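Local coordinates for putative xanthine dehydrogenase YAGS fad-binding subunit (Escherichia coli, PDB 5G5G), which carries the molybdenum and pterin cytosine dinucleotide cofactor of a three-chain periplasmic aldehyde oxidase and probably oxidises aldehydes to carboxylic acids there, at residues C[361-366]-C[698-703]; C[110-115]-C[132-137]; C[570-575]-C[682-687]. One frame throughout, in Å; residues are numbered along the deposited sequence.

Contact 1 of 3, residues C[361-366]-C[698-703]; sequences LEIAID and VSAAIA
Among the residues that touch, the one flat group is the carboxylate of E362, and neither its faces nor its edges meet segment 698-703: E362 meets A700 through its methylene alone, CB to CB at 3.5 Å. The chain then bends at chi2 (-63°) and leads the carboxylate away from the interface, where OE1 pairs with R380 and the backbone N of A437 and OE2 bonds to Y327. With both oxygens gripped, the rotation of the group is fixed, and R380 would balance its buried charge. One residue on, I363 lays its CG1 branch alongside helix 698-710; CG1 stands 4.2 Å from A700 CB, and CD1 reaches A703 CB at 3.8 Å. The two alanine methyls, three residues apart on one helical face, thus take a methylene and an isoleucine branch; the axes of the two short segments approach to 8.8 Å, with a crossing angle of -37°. E362 O also accepts a bond from N704 ND2, adding a polar tie to this small apolar interface. The helix pair stands between strand 285-293, on which helix 354-372 rests L361, A364 and I365, and strand 584-596 with helix 619-638, against which helix 698-710 packs.

Contact 2 of 3, residues C[110-115]-C[132-137]; sequences QAIALV and AHYRRN
I112, in a classic beta bulge of the a/b hammerhead domain, touches A132 and Y134 where two sheets face each other. I112 and A113 both stand opposite V54 of the neighbouring strand 49-55, and the bulge shows in the backbone of I112, whose psi of -16° breaks the extended run. Strand 111-117 belongs to a seven-stranded mixed sheet and strand 131-136 is the edge of a three-stranded antiparallel one, with helix 120-127 linking them along the chain. No backbone bond joins the two segments; the nearest CA atoms, those of I112 and A132, are 8.8 Å apart, so side chains alone bridge the distance. The branch that does so is CG1 of I112, placed between the backbone N and the carbonyl carbon (chi1 61°) and then extended, which carries CD1 out to the other strand. There CD1 meets the methyl of A132, with 3.9 Å between I112 CD1 and A132 CB. L66 of strand 61-67 touches both residues, so the contact continues into the middle strand of the smaller sheet. Y134 arrives from the opposite direction to I112. Its ring is flanked by L63 of strand 61-67 and by S56 and I58 of the loop, and its hydroxyl is bonded to the backbone N of A57, which ties down the far end of the ring. That same oxygen is in van der Waals contact with the isoleucine: Y134 OH lies 3.6 Å from I112 CD1.

Contact 3 of 3, residues C[570-575]-C[682-687]; sequences ESIEFG and SSPMKA
I572 swings CG1 opposite its backbone N (chi1 -171°) and F574 keeps its ring beside the N (chi1 -65°), and with these torsions two side chains of one strand face reach the loop 682-687. I572 points its end methyl at the P684 ring, CD1 lying 3.7 Å from both CG and CD. The F574 ring offers CE1 to two atoms: S683 CB sits at the ring's edge, near its plane, 4.0 Å off, and S682 O approaches obliquely, 3.6 Å from CE1. The loop opposite is stiffened from within. S683 to K686 form a type I turn, and S683 OG receives K686 N at 3.3 Å in an ST motif, with a weaker bond from M685 N; the same hydroxyl also bonds to N513 OD1. S682 OG donates to A687 O at 2.6 Å, its oxygen tilted 20° from the carbonyl plane, and N442 ND2 bonds to it as well. The chemistry divides accordingly: the serine hydroxyls bond the loop's own backbone, N513 and N442, while P684, S683 CB and the carbonyl S682 O meet strand 570-574 without a hydrogen bond across. Since A687 touches the pterin cytosine dinucleotide, the loop's internal bonding reaches the pocket through S682 OG.

Overall arrangement
Contact 2 comes first along the chain and closes before the other two open; contact 3 is then nested inside the long loop closed by contact 1. None touches another: centres are about 42 Å apart for contacts 1 and 2, about 34 Å for contacts 1 and 3, and about 47 Å for contacts 2 and 3, which lie on opposite sides of the chain's centre. No sheet is shared, but the segments 682-687 and 698-703 follow each other closely, so the stretch near the C-terminus passes from the cofactor-lining loop of contact 3 to the helix of contact 1. Contact 2 stays within the hammerhead domain, whereas contacts 1 and 3 join sequence-distant pieces of the cofactor-binding part.

Contact 1 of 3, residues C[361-366]-C[698-703]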
loop_
_atom_site.group_PDB
_atom_site.type_symbol
_atom_site.label_atom_id
_atom_site.label_comp_id
_atom_site.label_asym_id
_atom_site.label_seq_id
_atom_site.Cartn_x
_atom_site.Cartn_y
_atom_site.Cartn_z
ATOM N N LEU C 361 -5.036 -0.294 -23.973
ATOM C CA LEU C 361 -5.532 -1.108 -25.043
ATOM C C LEU C 361 -6.949 -1.631 -24.796
ATOM O O LEU C 361 -7.785 -1.659 -25.733
ATOM C CB LEU C 361 -4.570 -2.296 -25.336
ATOM C CG LEU C 361 -5.032 -3.340 -26.326
ATOM C CD1 LEU C 361 -5.175 -2.667 -27.705
ATOM C CD2 LEU C 361 -4.010 -4.457 -26.372
ATOM N N GLU C 362 -7.221 -2.060 -23.562
ATOM C CA GLU C 362 -8.507 -2.706 -23.245
ATOM C C GLU C 362 -9.678 -1.722 -23.119
ATOM O O GLU C 362 -10.825 -2.110 -23.308
ATOM C CB GLU C 362 -8.349 -3.607 -22.005
ATOM C CG GLU C 362 -7.388 -4.746 -22.287
ATOM C CD GLU C 362 -7.894 -5.681 -23.395
ATOM O OE1 GLU C 362 -9.012 -6.228 -23.233
ATOM O OE2 GLU C 362 -7.161 -5.894 -24.430
ATOM N N ILE C 363 -9.380 -0.440 -22.935
ATOM C CA ILE C 363 -10.435 0.602 -23.163
ATOM C C ILE C 363 -10.632 0.792 -24.663
ATOM O O ILE C 363 -11.767 0.855 -25.118
ATOM C CB ILE C 363 -10.125 1.972 -22.497
ATOM C CG1 ILE C 363 -9.977 1.820 -20.988
ATOM C CG2 ILE C 363 -11.188 2.986 -22.853
ATOM C CD1 ILE C 363 -9.553 3.086 -20.231
ATOM N N ALA C 364 -9.549 0.938 -25.424
ATOM C CA ALA C 364 -9.618 1.137 -26.875
ATOM C C ALA C 364 -10.411 0.040 -27.554
ATOM O O ALA C 364 -11.260 0.300 -28.412
ATOM C CB ALA C 364 -8.220 1.295 -27.508
ATOM N N ILE C 365 -10.202 -1.209 -27.117
ATOM C CA ILE C 365 -10.940 -2.324 -27.684
ATOM C C ILE C 365 -12.436 -2.190 -27.340
ATOM O O ILE C 365 -13.286 -2.452 -28.189
ATOM C CB ILE C 365 -10.348 -3.665 -27.154
ATOM C CG1 ILE C 365 -8.939 -3.951 -27.762
ATOM C CG2 ILE C 365 -11.265 -4.869 -27.424
ATOM C CD1 ILE C 365 -8.878 -4.155 -29.246
ATOM N N ASP C 366 -12.756 -1.806 -26.110
ATOM C CA ASP C 366 -14.144 -1.547 -25.713
ATOM C C ASP C 366 -14.732 -0.453 -26.605
ATOM O O ASP C 366 -15.878 -0.575 -27.054
ATOM C CB ASP C 366 -14.243 -1.165 -24.246
ATOM C CG ASP C 366 -15.642 -1.381 -23.682
ATOM O OD1 ASP C 366 -16.110 -2.533 -23.657
ATOM O OD2 ASP C 366 -16.253 -0.395 -23.237
ATOM N N VAL C 698 -7.119 -5.653 -15.271
ATOM C CA VAL C 698 -8.082 -5.382 -14.214
ATOM C C VAL C 698 -8.586 -3.933 -14.269
ATOM O O VAL C 698 -9.795 -3.674 -14.199
ATOM C CB VAL C 698 -7.487 -5.650 -12.793
ATOM C CG1 VAL C 698 -8.407 -5.131 -11.698
ATOM C CG2 VAL C 698 -7.233 -7.169 -12.601
ATOM N N SER C 699 -7.656 -3.002 -14.357
ATOM C CA SER C 699 -8.024 -1.595 -14.265
ATOM C C SER C 699 -8.923 -1.195 -15.441
ATOM O O SER C 699 -9.851 -0.404 -15.282
ATOM C CB SER C 699 -6.766 -0.711 -14.238
ATOM O OG SER C 699 -6.015 -1.039 -13.088
ATOM N N ALA C 700 -8.620 -1.718 -16.625
ATOM C CA ALA C 700 -9.483 -1.371 -17.755
ATOM C C ALA C 700 -10.862 -2.000 -17.624
ATOM O O ALA C 700 -11.853 -1.422 -18.069
ATOM C CB ALA C 700 -8.890 -1.800 -19.068
ATOM N N ALA C 701 -10.953 -3.215 -17.085
ATOM C CA ALA C 701 -12.291 -3.780 -16.843
ATOM C C ALA C 701 -13.098 -2.869 -15.920
ATOM O O ALA C 701 -14.243 -2.607 -16.204
ATOM C CB ALA C 701 -12.224 -5.168 -16.275
ATOM N N ILE C 702 -12.463 -2.286 -14.887
ATOM C CA ILE C 702 -13.148 -1.302 -14.055
ATOM C C ILE C 702 -13.539 -0.021 -14.835
ATOM O O ILE C 702 -14.659 0.483 -14.717
ATOM C CB ILE C 702 -12.274 -0.983 -12.829
ATOM C CG1 ILE C 702 -12.107 -2.277 -12.007
ATOM C CG2 ILE C 702 -12.860 0.173 -11.992
ATOM C CD1 ILE C 702 -11.019 -2.126 -10.953
ATOM N N ALA C 703 -12.606 0.537 -15.582
ATOM C CA ALA C 703 -12.906 1.695 -16.430
ATOM C C ALA C 703 -14.080 1.447 -17.388
ATOM O O ALA C 703 -14.978 2.291 -17.485
ATOM C CB ALA C 703 -11.677 2.112 -17.237
#

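Contact 2 of 3, residues C[110-115]-C[132-137]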
loop_
_atom_site.group_PDB
_atom_site.type_symbol
_atom_site.label_atom_id
_atom_site.label_comp_id
_atom_site.label_asym_id
_atom_site.label_seq_id
_atom_site.Cartn_x
_atom_site.Cartn_y
_atom_site.Cartn_z
ATOM N N GLN C 110 17.158 11.481 -3.002
ATOM C CA GLN C 110 18.306 10.615 -3.178
ATOM C C GLN C 110 19.169 10.642 -1.927
ATOM O O GLN C 110 19.379 11.722 -1.343
ATOM C CB GLN C 110 19.131 11.062 -4.385
ATOM C CG GLN C 110 20.402 10.242 -4.643
ATOM C CD GLN C 110 21.102 10.718 -5.911
ATOM O OE1 GLN C 110 21.088 11.918 -6.240
ATOM N NE2 GLN C 110 21.686 9.771 -6.654
ATOM N N ALA C 111 19.606 9.472 -1.477
ATOM C CA ALA C 111 20.348 9.433 -0.221
ATOM C C ALA C 111 21.666 10.212 -0.343
ATOM O O ALA C 111 22.407 10.037 -1.325
ATOM C CB ALA C 111 20.639 8.025 0.189
ATOM N N ILE C 112 21.968 11.062 0.636
ATOM C CA ILE C 112 23.231 11.820 0.651
ATOM C C ILE C 112 24.080 11.621 1.892
ATOM O O ILE C 112 25.257 12.005 1.912
ATOM C CB ILE C 112 23.052 13.325 0.363
ATOM C CG1 ILE C 112 22.160 13.985 1.437
ATOM C CG2 ILE C 112 22.489 13.501 -1.032
ATOM C CD1 ILE C 112 22.080 15.499 1.322
ATOM N N ALA C 113 23.488 11.080 2.947
ATOM C CA ALA C 113 24.229 10.829 4.171
ATOM C C ALA C 113 23.477 9.806 5.029
ATOM O O ALA C 113 22.273 9.533 4.801
ATOM C CB ALA C 113 24.494 12.109 4.957
ATOM N N LEU C 114 24.217 9.222 5.979
ATOM C CA LEU C 114 23.615 8.320 6.974
ATOM C C LEU C 114 24.220 8.633 8.322
ATOM O O LEU C 114 25.430 8.594 8.466
ATOM C CB LEU C 114 23.872 6.844 6.642
ATOM C CG LEU C 114 23.216 5.846 7.621
ATOM C CD1 LEU C 114 21.818 5.501 7.126
ATOM C CD2 LEU C 114 24.073 4.609 7.808
ATOM N N VAL C 115 23.384 8.979 9.304
ATOM C CA VAL C 115 23.909 9.164 10.658
ATOM C C VAL C 115 23.731 7.856 11.420
ATOM O O VAL C 115 22.616 7.321 11.412
ATOM C CB VAL C 115 23.156 10.266 11.409
ATOM C CG1 VAL C 115 23.690 10.423 12.816
ATOM C CG2 VAL C 115 23.250 11.594 10.678
ATOM N N ALA C 132 23.106 20.391 4.607
ATOM C CA ALA C 132 23.295 20.247 3.155
ATOM C C ALA C 132 22.958 21.557 2.469
ATOM O O ALA C 132 21.901 22.114 2.733
ATOM C CB ALA C 132 22.417 19.169 2.605
ATOM N N HIS C 133 23.849 22.070 1.645
ATOM C CA HIS C 133 23.508 23.230 0.827
ATOM C C HIS C 133 23.713 22.881 -0.644
ATOM O O HIS C 133 24.644 22.137 -1.039
ATOM C CB HIS C 133 24.265 24.502 1.239
ATOM C CG HIS C 133 24.023 24.934 2.655
ATOM N ND1 HIS C 133 25.032 25.413 3.461
ATOM C CD2 HIS C 133 22.895 24.963 3.409
ATOM C CE1 HIS C 133 24.537 25.706 4.654
ATOM N NE2 HIS C 133 23.243 25.439 4.648
ATOM N N TYR C 134 22.828 23.467 -1.448
ATOM C CA TYR C 134 22.630 23.131 -2.854
ATOM C C TYR C 134 22.582 24.337 -3.816
ATOM O O TYR C 134 22.215 25.456 -3.423
ATOM C CB TYR C 134 21.286 22.438 -3.028
ATOM C CG TYR C 134 20.955 21.317 -2.084
ATOM C CD1 TYR C 134 20.388 21.576 -0.829
ATOM C CD2 TYR C 134 21.126 19.993 -2.476
ATOM C CE1 TYR C 134 20.039 20.550 0.039
ATOM C CE2 TYR C 134 20.779 18.961 -1.633
ATOM C CZ TYR C 134 20.218 19.240 -0.391
ATOM O OH TYR C 134 19.839 18.219 0.432
ATOM N N ARG C 135 22.908 24.024 -5.066
ATOM C CA ARG C 135 22.686 24.862 -6.249
ATOM C C ARG C 135 21.727 24.068 -7.153
ATOM O O ARG C 135 22.115 23.055 -7.725
ATOM C CB ARG C 135 24.019 25.080 -6.961
ATOM C CG ARG C 135 23.971 25.976 -8.198
ATOM C CD ARG C 135 23.869 27.454 -7.833
ATOM N NE ARG C 135 23.538 28.274 -9.019
ATOM C CZ ARG C 135 24.132 29.423 -9.378
ATOM N NH1 ARG C 135 25.108 29.980 -8.653
ATOM N NH2 ARG C 135 23.729 30.048 -10.480
ATOM N N ARG C 136 20.482 24.520 -7.265
ATOM C CA ARG C 136 19.543 23.850 -8.158
ATOM C C ARG C 136 19.947 24.006 -9.594
ATOM O O ARG C 136 20.543 25.036 -9.991
ATOM C CB ARG C 136 18.164 24.453 -8.037
ATOM C CG ARG C 136 17.483 24.296 -6.713
ATOM C CD ARG C 136 16.076 24.875 -6.851
ATOM N NE ARG C 136 15.352 24.713 -5.594
ATOM C CZ ARG C 136 14.666 23.634 -5.233
ATOM N NH1 ARG C 136 14.575 22.568 -6.031
ATOM N NH2 ARG C 136 14.048 23.642 -4.051
ATOM N N ASN C 137 19.665 22.988 -10.403
ATOM C CA ASN C 137 19.797 23.088 -11.852
ATOM C C ASN C 137 18.412 22.863 -12.433
ATOM O O ASN C 137 17.525 22.356 -11.742
ATOM C CB ASN C 137 20.805 22.076 -12.403
ATOM C CG ASN C 137 22.239 22.362 -11.958
ATOM O OD1 ASN C 137 22.515 23.331 -11.226
ATOM N ND2 ASN C 137 23.154 21.503 -12.374
#

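Contact 3 of 3, residues C[570-575]-C[682-687]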
loop_
_atom_site.group_PDB
_atom_site.type_symbol
_atom_site.label_atom_id
_atom_site.label_comp_id
_atom_site.label_asym_id
_atom_site.label_seq_id
_atom_site.Cartn_x
_atom_site.Cartn_y
_atom_site.Cartn_z
ATOM N N GLU C 570 21.187 -29.785 -8.141
ATOM C CA GLU C 570 21.064 -29.666 -9.596
ATOM C C GLU C 570 20.355 -28.378 -9.969
ATOM O O GLU C 570 19.678 -27.789 -9.181
ATOM C CB GLU C 570 20.259 -30.850 -10.189
ATOM C CG GLU C 570 20.803 -32.237 -9.929
ATOM C CD GLU C 570 22.077 -32.584 -10.677
ATOM O OE1 GLU C 570 22.259 -32.094 -11.812
ATOM O OE2 GLU C 570 22.842 -33.409 -10.149
ATOM N N SER C 571 20.489 -28.026 -11.233
ATOM C CA SER C 571 19.766 -26.938 -11.830
ATOM C C SER C 571 19.014 -27.404 -13.074
ATOM O O SER C 571 19.387 -28.390 -13.707
ATOM C CB SER C 571 20.722 -25.828 -12.228
ATOM O OG SER C 571 21.261 -25.231 -11.056
ATOM N N ILE C 572 17.965 -26.659 -13.376
ATOM C CA ILE C 572 17.321 -26.714 -14.664
ATOM C C ILE C 572 17.756 -25.551 -15.533
ATOM O O ILE C 572 17.805 -24.390 -15.066
ATOM C CB ILE C 572 15.812 -26.801 -14.504
ATOM C CG1 ILE C 572 15.193 -27.084 -15.875
ATOM C CG2 ILE C 572 15.184 -25.583 -13.864
ATOM C CD1 ILE C 572 14.084 -28.051 -15.858
ATOM N N GLU C 573 18.014 -25.852 -16.804
ATOM C CA GLU C 573 18.326 -24.856 -17.819
ATOM C C GLU C 573 17.361 -25.049 -18.949
ATOM O O GLU C 573 16.895 -26.156 -19.155
ATOM C CB GLU C 573 19.721 -25.100 -18.388
ATOM C CG GLU C 573 20.838 -24.951 -17.386
ATOM C CD GLU C 573 22.189 -25.089 -18.055
ATOM O OE1 GLU C 573 22.365 -26.053 -18.821
ATOM O OE2 GLU C 573 23.044 -24.235 -17.818
ATOM N N PHE C 574 17.104 -23.978 -19.682
ATOM C CA PHE C 574 16.083 -23.981 -20.741
ATOM C C PHE C 574 16.664 -23.713 -22.107
ATOM O O PHE C 574 17.481 -22.841 -22.267
ATOM C CB PHE C 574 14.992 -22.983 -20.412
ATOM C CG PHE C 574 14.217 -23.337 -19.187
ATOM C CD1 PHE C 574 13.129 -24.191 -19.257
ATOM C CD2 PHE C 574 14.625 -22.890 -17.934
ATOM C CE1 PHE C 574 12.428 -24.563 -18.094
ATOM C CE2 PHE C 574 13.929 -23.243 -16.765
ATOM C CZ PHE C 574 12.823 -24.080 -16.857
ATOM N N GLY C 575 16.273 -24.517 -23.084
ATOM C CA GLY C 575 16.738 -24.390 -24.483
ATOM C C GLY C 575 15.855 -23.424 -25.263
ATOM O O GLY C 575 15.423 -22.426 -24.729
ATOM N N SER C 682 6.304 -25.470 -21.439
ATOM C CA SER C 682 6.899 -24.591 -20.427
ATOM C C SER C 682 8.072 -25.200 -19.628
ATOM O O SER C 682 9.123 -24.555 -19.483
ATOM C CB SER C 682 5.817 -24.091 -19.444
ATOM O OG SER C 682 6.370 -23.235 -18.395
ATOM N N SER C 683 7.866 -26.377 -19.060
ATOM C CA SER C 683 8.814 -26.969 -18.117
ATOM C C SER C 683 8.340 -28.326 -17.701
ATOM O O SER C 683 7.231 -28.699 -18.038
ATOM C CB SER C 683 8.944 -26.104 -16.866
ATOM O OG SER C 683 7.758 -26.245 -16.040
ATOM N N PRO C 684 9.144 -29.050 -16.879
ATOM C CA PRO C 684 8.657 -30.356 -16.368
ATOM C C PRO C 684 7.446 -30.224 -15.402
ATOM O O PRO C 684 6.723 -31.171 -15.201
ATOM C CB PRO C 684 9.860 -30.947 -15.616
ATOM C CG PRO C 684 11.042 -30.210 -16.200
ATOM C CD PRO C 684 10.561 -28.815 -16.543
ATOM N N MET C 685 7.288 -29.058 -14.808
ATOM C CA MET C 685 6.148 -28.776 -13.948
ATOM C C MET C 685 4.858 -28.500 -14.723
ATOM O O MET C 685 3.764 -28.631 -14.197
ATOM C CB MET C 685 6.459 -27.573 -13.015
ATOM C CG MET C 685 7.617 -27.808 -12.079
ATOM S SD MET C 685 7.471 -29.197 -10.948
ATOM C CE MET C 685 6.119 -28.639 -9.936
ATOM N N LYS C 686 5.019 -28.030 -15.951
ATOM C CA LYS C 686 3.919 -27.654 -16.850
ATOM C C LYS C 686 3.123 -26.429 -16.376
ATOM O O LYS C 686 1.995 -26.202 -16.790
ATOM C CB LYS C 686 3.035 -28.887 -17.123
ATOM C CG LYS C 686 3.861 -30.104 -17.508
ATOM C CD LYS C 686 2.978 -31.317 -17.823
ATOM C CE LYS C 686 3.822 -32.515 -18.232
ATOM N NZ LYS C 686 3.092 -33.796 -18.101
ATOM N N ALA C 687 3.789 -25.627 -15.532
ATOM C CA ALA C 687 3.248 -24.475 -14.918
ATOM C C ALA C 687 3.697 -23.238 -15.673
ATOM O O ALA C 687 4.764 -23.229 -16.312
ATOM C CB ALA C 687 3.725 -24.360 -13.485
#